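Local atomic coordinates of SusD superfamily protein (Bacteroides thetaiotaomicron, PDB entry 3MCX), a protein that is of unknown function but, as a member of the SusD family of the Bacteroides outer membrane, probably binds glycans at the cell surface. Residues A[176-179]-A[180-184]; A[198-201]-A[202-205]; A[220-223]-A[224-228]. All coordinates share one frame; numbering follows the deposited sequence.

Interaction 1 of 3, residues A[176-179]-A[180-184]; sequences YEQV and VSDMS. With ZN (zinc ion), chain B.
Y176 hands its carbonyl to V180 in the first of four i to i+4 backbone bonds that tie 176-179 to 180-184 within helix 172-186: V180 N lies 2.9 Å from Y176 O with an N-H...O angle of 174°. The same oxygen meets the V180 side chain, whose CG2 is 3.4 Å away, while the Y176 ring leads off the contact to an edge-to-face meeting with Y144. E177 repeats the backbone bond with S181, but its side chain runs the other way. Extended beyond CG, it carries OE1 to within 1.9 Å of a zinc ion, which also holds a water; OE2 is 3.1 Å from the metal, so the grip is through one oxygen. Q178 makes the side-chain bond of the contact. Its CG is anti to the backbone N (chi1 -172°) and the chain then bends at chi2, which turns the amide along the helix and sets NE2 2.8 Å from D182 OD1. OD1 lies in the plane of the Q178 amide, yet NE2 comes from above the carboxylate plane, 44° out of it, and the bond is bent. V179 faces helix 115-140, as expected of the helical, TPR-like SusD fold, and lies alongside selenomethionine M183, with CG1 and CE 3.9 Å apart. Both D182 carboxylate oxygens are engaged, OD1 by the Q178 amide among others and OD2 in a salt bridge with R129 of helix 115-140; this would be expected to stabilise its negative form and to fix its rotation at the helix-helix interface.

Interaction 2 of 3, residues A[198-201]-A[202-205]; sequences YINY and WAAQ
N200 caps the start of helix 201-214: its OD1 accepts from A203 N at 2.9 Å with an N-H...O angle of 169°, and its backbone O takes A204 N at 3.0 Å, the first i to i+4 bond of the helix. The cap depends on chi1 of 72°, which places CG between the backbone N and the carbonyl carbon and folds OD1 back over the first turn. ND2 of the same amide is bound by E193 O and Y236 OH and lies at the edge of the W202 indole, so both ends of the group are fixed.

The tight part is aromatic. Y201 turns an edge to the face of W202 in a T-shaped pair, with the planes at 83° and the tyrosine ring centroid 4.9 Å from that of the six-membered ring; Y201 CD1 stands 3.6 Å above the indole plane. Over a face of the Y201 ring lies Q205 CG, 4.1 Å from the centroid, a CH-pi contact. Cut back to an alanine, W202 would no longer offer a face to Y201, and Q192 O would probably be left without its indole N-H donor.

Packing is looser on the side of I199, whose CG2 comes no closer to A203 CB than 4.2 Å, although this side is buried too, against helix 115-140 and F258. Y201 and Q205 are partly exposed, but their polar ends converge on D227 OD2 of helix 218-231. Two neutral donors meeting one carboxylate oxygen would be expected to stabilise its negative charge, while the N200 cap gives A203 N a straight bond at the helix start, where no preceding turn of helix supplies an acceptor.

Interaction 3 of 3, residues A[220-223]-A[224-228]; sequences KAYD and AATDV
Y222 O is gripped twice by T226, through the hydroxyl OG1 at 2.7 Å and through the backbone N at 2.9 Å. The two donors come from opposite faces of the carbonyl plane, so the bonds share the oxygen without competing for one place. The hydroxyl can reach because chi1 of T226 is 57°: OG1 sits between the backbone N and the carbonyl carbon and turns back toward the preceding turn. In this way a buried hydroxyl is satisfied inside its own helix.

The same torsion directs the methyl group. T226 CG2 lies over a face of the Y222 ring, 3.8 Å from the centroid and 20° off the ring normal, a CH-pi contact displaced toward the rim; its nearest ring atom is CE2 at 3.6 Å. One threonine therefore holds the tyrosine at both its carbonyl and its ring. The other bonds between 220-223 and 224-228 join backbone atoms, from A224 N to K220 O, from A225 N to A221 O at 2.9 Å, and from D227 N to D223 O at 3.0 Å, as expected of a regular alpha-helix.

The small alanines mark where helix 218-231 lies against its neighbours in what is probably a TPR-like, helical SusD-family fold: A224 packs on Q205 of helix 201-214, and A221 and A225 pack on A366, A363 and V359 of helix 356-370. Y222 and T226 both touch Y380 of helix 374-385; Y222 OH bonds E376 of that helix, while its ring makes a cation-pi contact with K370 at the end of helix 356-370, so this turn sits wedged among three other helices.

Each interaction lies within one helix or at its start, and the three helices, 172-186, 201-214 and 218-231, come in that order along the chain. Interactions 2 and 3 touch directly, through the D227 carboxylate and also where W202 O packs 3.6 Å from V228 CG2. Interaction 1 stays apart, about 4 Å from interaction 2 at the nearest atoms, although M183 reaches helix 201-214 at L208. It is also the one that is only partly buried, with an exposed glutamate on zinc, and its chemistry is an amide-carboxylate bond. The other two are buried contacts, relying on aromatic faces, with an asparagine cap in one and a threonine hydroxyl in the other.

Interaction 1 of 3, residues A[176-179]-A[180-184]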
loop_
_atom_site.group_PDB
_atom_site.type_symbol
_atom_site.label_atom_id
_atom_site.label_comp_id
_atom_site.label_asym_id
_atom_site.label_seq_id
_atom_site.Cartn_x
_atom_site.Cartn_y
_atom_site.Cartn_z
ATOM N N TYR A 176 7.103 9.036 12.086
ATOM C CA TYR A 176 7.794 7.754 11.875
ATOM C C TYR A 176 8.308 7.130 13.190
ATOM O O TYR A 176 8.260 5.918 13.368
ATOM C CB TYR A 176 8.928 7.872 10.852
ATOM C CG TYR A 176 8.553 7.692 9.394
ATOM C CD1 TYR A 176 7.987 8.714 8.650
ATOM C CD2 TYR A 176 8.836 6.508 8.749
ATOM C CE1 TYR A 176 7.680 8.544 7.301
ATOM C CE2 TYR A 176 8.533 6.329 7.403
ATOM C CZ TYR A 176 7.987 7.362 6.684
ATOM O OH TYR A 176 7.715 7.173 5.341
ATOM N N GLU A 177 8.805 7.954 14.096
ATOM C CA GLU A 177 9.249 7.439 15.416
ATOM C C GLU A 177 8.100 6.713 16.098
ATOM O O GLU A 177 8.280 5.638 16.652
ATOM C CB GLU A 177 9.712 8.540 16.326
ATOM C CG GLU A 177 11.045 9.099 16.012
ATOM C CD GLU A 177 11.386 10.227 16.975
ATOM O OE1 GLU A 177 10.447 10.833 17.582
ATOM O OE2 GLU A 177 12.605 10.483 17.147
ATOM N N GLN A 178 6.908 7.293 16.035
ATOM C CA GLN A 178 5.745 6.660 16.700
ATOM C C GLN A 178 5.316 5.379 15.983
ATOM O O GLN A 178 4.962 4.397 16.673
ATOM C CB GLN A 178 4.582 7.651 16.804
ATOM C CG GLN A 178 3.415 7.157 17.627
ATOM C CD GLN A 178 3.772 6.958 19.066
ATOM O OE1 GLN A 178 4.220 7.887 19.748
ATOM N NE2 GLN A 178 3.562 5.739 19.564
ATOM N N VAL A 179 5.389 5.385 14.640
ATOM C CA VAL A 179 5.073 4.196 13.878
ATOM C C VAL A 179 5.986 3.041 14.269
ATOM O O VAL A 179 5.534 1.925 14.559
ATOM C CB VAL A 179 5.231 4.450 12.394
ATOM C CG1 VAL A 179 5.121 3.124 11.595
ATOM C CG2 VAL A 179 4.190 5.507 11.918
ATOM N N VAL A 180 7.289 3.323 14.247
ATOM C CA VAL A 180 8.306 2.331 14.592
ATOM C C VAL A 180 8.133 1.835 16.026
ATOM O O VAL A 180 8.201 0.630 16.290
ATOM C CB VAL A 180 9.730 2.893 14.352
ATOM C CG1 VAL A 180 10.803 1.950 14.935
ATOM C CG2 VAL A 180 9.969 3.092 12.805
ATOM N N SER A 181 7.873 2.740 16.949
ATOM C CA SER A 181 7.636 2.362 18.332
ATOM C C SER A 181 6.447 1.389 18.463
ATOM O O SER A 181 6.531 0.345 19.139
ATOM C CB SER A 181 7.365 3.623 19.153
ATOM O OG SER A 181 7.139 3.338 20.521
ATOM N N ASP A 182 5.327 1.750 17.861
ATOM C CA ASP A 182 4.117 0.920 17.956
ATOM C C ASP A 182 4.348 -0.475 17.392
ATOM O O ASP A 182 4.019 -1.473 18.016
ATOM C CB ASP A 182 2.947 1.576 17.248
ATOM C CG ASP A 182 2.391 2.784 17.996
ATOM O OD1 ASP A 182 2.823 3.062 19.117
ATOM O OD2 ASP A 182 1.464 3.425 17.430
HETATM N N MSE A 183 4.950 -0.553 16.222
HETATM C CA MSE A 183 5.128 -1.864 15.594
HETATM C C MSE A 183 6.155 -2.679 16.351
HETATM O O MSE A 183 5.960 -3.899 16.531
HETATM C CB MSE A 183 5.530 -1.718 14.148
HETATM C CG MSE A 183 4.528 -1.011 13.257
HETATM SE SE MSE A 183 5.058 -1.185 11.393
HETATM C CE MSE A 183 3.524 -0.302 10.641
ATOM N N SER A 184 7.228 -2.036 16.806
ATOM C CA SER A 184 8.287 -2.731 17.533
ATOM C C SER A 184 7.821 -3.218 18.904
ATOM O O SER A 184 8.140 -4.347 19.326
ATOM C CB SER A 184 9.505 -1.803 17.707
ATOM O OG SER A 184 9.996 -1.393 16.428
HETATM ZN ZN ZN B . 10.739 12.217 18.875
HETATM O O HOH W 1 8.773 12.529 18.993
#

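Interaction 2 of 3, residues A[198-201]-A[202-205]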
loop_
_atom_site.group_PDB
_atom_site.type_symbol
_atom_site.label_atom_id
_atom_site.label_comp_id
_atom_site.label_asym_id
_atom_site.label_seq_id
_atom_site.Cartn_x
_atom_site.Cartn_y
_atom_site.Cartn_z
ATOM N N TYR A 198 -5.460 -11.382 9.956
ATOM C CA TYR A 198 -4.985 -10.652 11.141
ATOM C C TYR A 198 -3.476 -10.496 11.104
ATOM O O TYR A 198 -2.798 -11.176 10.348
ATOM C CB TYR A 198 -5.321 -11.429 12.400
ATOM C CG TYR A 198 -6.766 -11.769 12.529
ATOM C CD1 TYR A 198 -7.700 -10.778 12.739
ATOM C CD2 TYR A 198 -7.206 -13.079 12.434
ATOM C CE1 TYR A 198 -9.035 -11.069 12.884
ATOM C CE2 TYR A 198 -8.549 -13.381 12.564
ATOM C CZ TYR A 198 -9.454 -12.368 12.789
ATOM O OH TYR A 198 -10.789 -12.643 12.919
ATOM N N ILE A 199 -2.944 -9.611 11.949
ATOM C CA ILE A 199 -1.520 -9.326 12.003
ATOM C C ILE A 199 -0.791 -10.255 12.953
ATOM O O ILE A 199 -1.172 -10.365 14.119
ATOM C CB ILE A 199 -1.287 -7.869 12.462
ATOM C CG1 ILE A 199 -1.833 -6.924 11.400
ATOM C CG2 ILE A 199 0.192 -7.609 12.718
ATOM C CD1 ILE A 199 -2.055 -5.496 11.907
ATOM N N ASN A 200 0.244 -10.945 12.450
ATOM C CA ASN A 200 1.156 -11.729 13.269
ATOM C C ASN A 200 2.572 -11.129 13.251
ATOM O O ASN A 200 2.795 -10.063 12.666
ATOM C CB ASN A 200 1.136 -13.204 12.846
ATOM C CG ASN A 200 1.819 -13.460 11.501
ATOM O OD1 ASN A 200 2.319 -12.530 10.855
ATOM N ND2 ASN A 200 1.819 -14.735 11.071
ATOM N N TYR A 201 3.511 -11.816 13.906
ATOM C CA TYR A 201 4.881 -11.326 14.033
ATOM C C TYR A 201 5.507 -11.081 12.653
ATOM O O TYR A 201 6.191 -10.070 12.450
ATOM C CB TYR A 201 5.716 -12.324 14.873
ATOM C CG TYR A 201 7.183 -11.998 14.940
ATOM C CD1 TYR A 201 8.070 -12.474 13.987
ATOM C CD2 TYR A 201 7.683 -11.190 15.967
ATOM C CE1 TYR A 201 9.429 -12.163 14.069
ATOM C CE2 TYR A 201 9.025 -10.889 16.057
ATOM C CZ TYR A 201 9.881 -11.368 15.109
ATOM O OH TYR A 201 11.196 -11.040 15.215
ATOM N N TRP A 202 5.292 -12.032 11.749
ATOM C CA TRP A 202 5.888 -11.983 10.406
ATOM C C TRP A 202 5.363 -10.791 9.622
ATOM O O TRP A 202 6.148 -10.095 8.967
ATOM C CB TRP A 202 5.689 -13.328 9.678
ATOM C CG TRP A 202 6.128 -14.438 10.560
ATOM C CD1 TRP A 202 5.333 -15.340 11.207
ATOM C CD2 TRP A 202 7.462 -14.677 11.018
ATOM N NE1 TRP A 202 6.091 -16.147 11.990
ATOM C CE2 TRP A 202 7.402 -15.750 11.924
ATOM C CE3 TRP A 202 8.705 -14.090 10.750
ATOM C CZ2 TRP A 202 8.537 -16.265 12.563
ATOM C CZ3 TRP A 202 9.825 -14.601 11.367
ATOM C CH2 TRP A 202 9.735 -15.667 12.283
ATOM N N ALA A 203 4.057 -10.542 9.694
ATOM C CA ALA A 203 3.455 -9.382 9.054
ATOM C C ALA A 203 4.049 -8.083 9.611
ATOM O O ALA A 203 4.326 -7.136 8.877
ATOM C CB ALA A 203 1.937 -9.374 9.275
ATOM N N ALA A 204 4.163 -8.014 10.928
ATOM C CA ALA A 204 4.685 -6.814 11.562
ATOM C C ALA A 204 6.152 -6.522 11.192
ATOM O O ALA A 204 6.508 -5.377 10.916
ATOM C CB ALA A 204 4.500 -6.865 13.110
ATOM N N GLN A 205 6.992 -7.543 11.149
ATOM C CA GLN A 205 8.369 -7.335 10.707
ATOM C C GLN A 205 8.400 -6.957 9.228
ATOM O O GLN A 205 9.203 -6.109 8.849
ATOM C CB GLN A 205 9.229 -8.582 10.971
ATOM C CG GLN A 205 9.718 -8.727 12.393
ATOM C CD GLN A 205 10.864 -7.751 12.696
ATOM O OE1 GLN A 205 10.664 -6.543 12.736
ATOM N NE2 GLN A 205 12.060 -8.278 12.872
#

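Interaction 3 of 3, residues A[220-223]-A[224-228]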
loop_
_atom_site.group_PDB
_atom_site.type_symbol
_atom_site.label_atom_id
_atom_site.label_comp_id
_atom_site.label_asym_id
_atom_site.label_seq_id
_atom_site.Cartn_x
_atom_site.Cartn_y
_atom_site.Cartn_z
ATOM N N LYS A 220 18.275 -1.304 9.327
ATOM C CA LYS A 220 17.073 -1.738 10.060
ATOM C C LYS A 220 16.064 -2.406 9.135
ATOM O O LYS A 220 15.410 -3.385 9.511
ATOM C CB LYS A 220 16.416 -0.572 10.801
ATOM C CG LYS A 220 17.312 0.025 11.869
ATOM C CD LYS A 220 16.774 1.326 12.375
ATOM C CE LYS A 220 17.546 1.769 13.573
ATOM N NZ LYS A 220 17.467 0.750 14.666
ATOM N N ALA A 221 15.898 -1.855 7.925
ATOM C CA ALA A 221 15.018 -2.467 6.937
ATOM C C ALA A 221 15.507 -3.868 6.597
ATOM O O ALA A 221 14.695 -4.818 6.476
ATOM C CB ALA A 221 14.916 -1.594 5.667
ATOM N N TYR A 222 16.807 -3.984 6.387
ATOM C CA TYR A 222 17.415 -5.272 6.046
ATOM C C TYR A 222 17.232 -6.296 7.156
ATOM O O TYR A 222 16.928 -7.468 6.891
ATOM C CB TYR A 222 18.917 -5.109 5.723
ATOM C CG TYR A 222 19.526 -6.279 4.979
ATOM C CD1 TYR A 222 19.364 -6.395 3.596
ATOM C CD2 TYR A 222 20.245 -7.255 5.634
ATOM C CE1 TYR A 222 19.898 -7.455 2.898
ATOM C CE2 TYR A 222 20.810 -8.322 4.932
ATOM C CZ TYR A 222 20.598 -8.411 3.561
ATOM O OH TYR A 222 21.143 -9.461 2.845
ATOM N N ASP A 223 17.467 -5.871 8.392
ATOM C CA ASP A 223 17.292 -6.776 9.527
ATOM C C ASP A 223 15.844 -7.281 9.634
ATOM O O ASP A 223 15.625 -8.489 9.813
ATOM C CB ASP A 223 17.786 -6.128 10.827
ATOM C CG ASP A 223 19.307 -5.949 10.852
ATOM O OD1 ASP A 223 20.013 -6.622 10.100
ATOM O OD2 ASP A 223 19.760 -5.078 11.595
ATOM N N ALA A 224 14.870 -6.388 9.491
ATOM C CA ALA A 224 13.468 -6.795 9.573
ATOM C C ALA A 224 13.101 -7.726 8.437
ATOM O O ALA A 224 12.441 -8.756 8.653
ATOM C CB ALA A 224 12.535 -5.586 9.598
ATOM N N ALA A 225 13.482 -7.363 7.202
ATOM C CA ALA A 225 13.122 -8.171 6.033
ATOM C C ALA A 225 13.777 -9.540 6.132
ATOM O O ALA A 225 13.135 -10.547 5.899
ATOM C CB ALA A 225 13.520 -7.460 4.723
ATOM N N THR A 226 15.059 -9.597 6.488
ATOM C CA THR A 226 15.743 -10.903 6.557
ATOM C C THR A 226 15.269 -11.771 7.712
ATOM O O THR A 226 15.342 -12.998 7.631
ATOM C CB THR A 226 17.291 -10.793 6.530
ATOM O OG1 THR A 226 17.754 -9.965 7.595
ATOM C CG2 THR A 226 17.789 -10.257 5.181
ATOM N N ASP A 227 14.788 -11.164 8.789
ATOM C CA ASP A 227 14.136 -11.947 9.833
ATOM C C ASP A 227 12.984 -12.739 9.209
ATOM O O ASP A 227 12.934 -13.966 9.372
ATOM C CB ASP A 227 13.638 -11.029 10.945
ATOM C CG ASP A 227 13.077 -11.767 12.159
ATOM O OD1 ASP A 227 13.251 -12.984 12.322
ATOM O OD2 ASP A 227 12.464 -11.070 12.984
ATOM N N VAL A 228 12.129 -12.070 8.441
ATOM C CA VAL A 228 11.010 -12.769 7.788
ATOM C C VAL A 228 11.510 -13.851 6.820
ATOM O O VAL A 228 11.046 -14.992 6.839
ATOM C CB VAL A 228 10.078 -11.792 7.063
ATOM C CG1 VAL A 228 8.939 -12.578 6.342
ATOM C CG2 VAL A 228 9.530 -10.736 8.068
#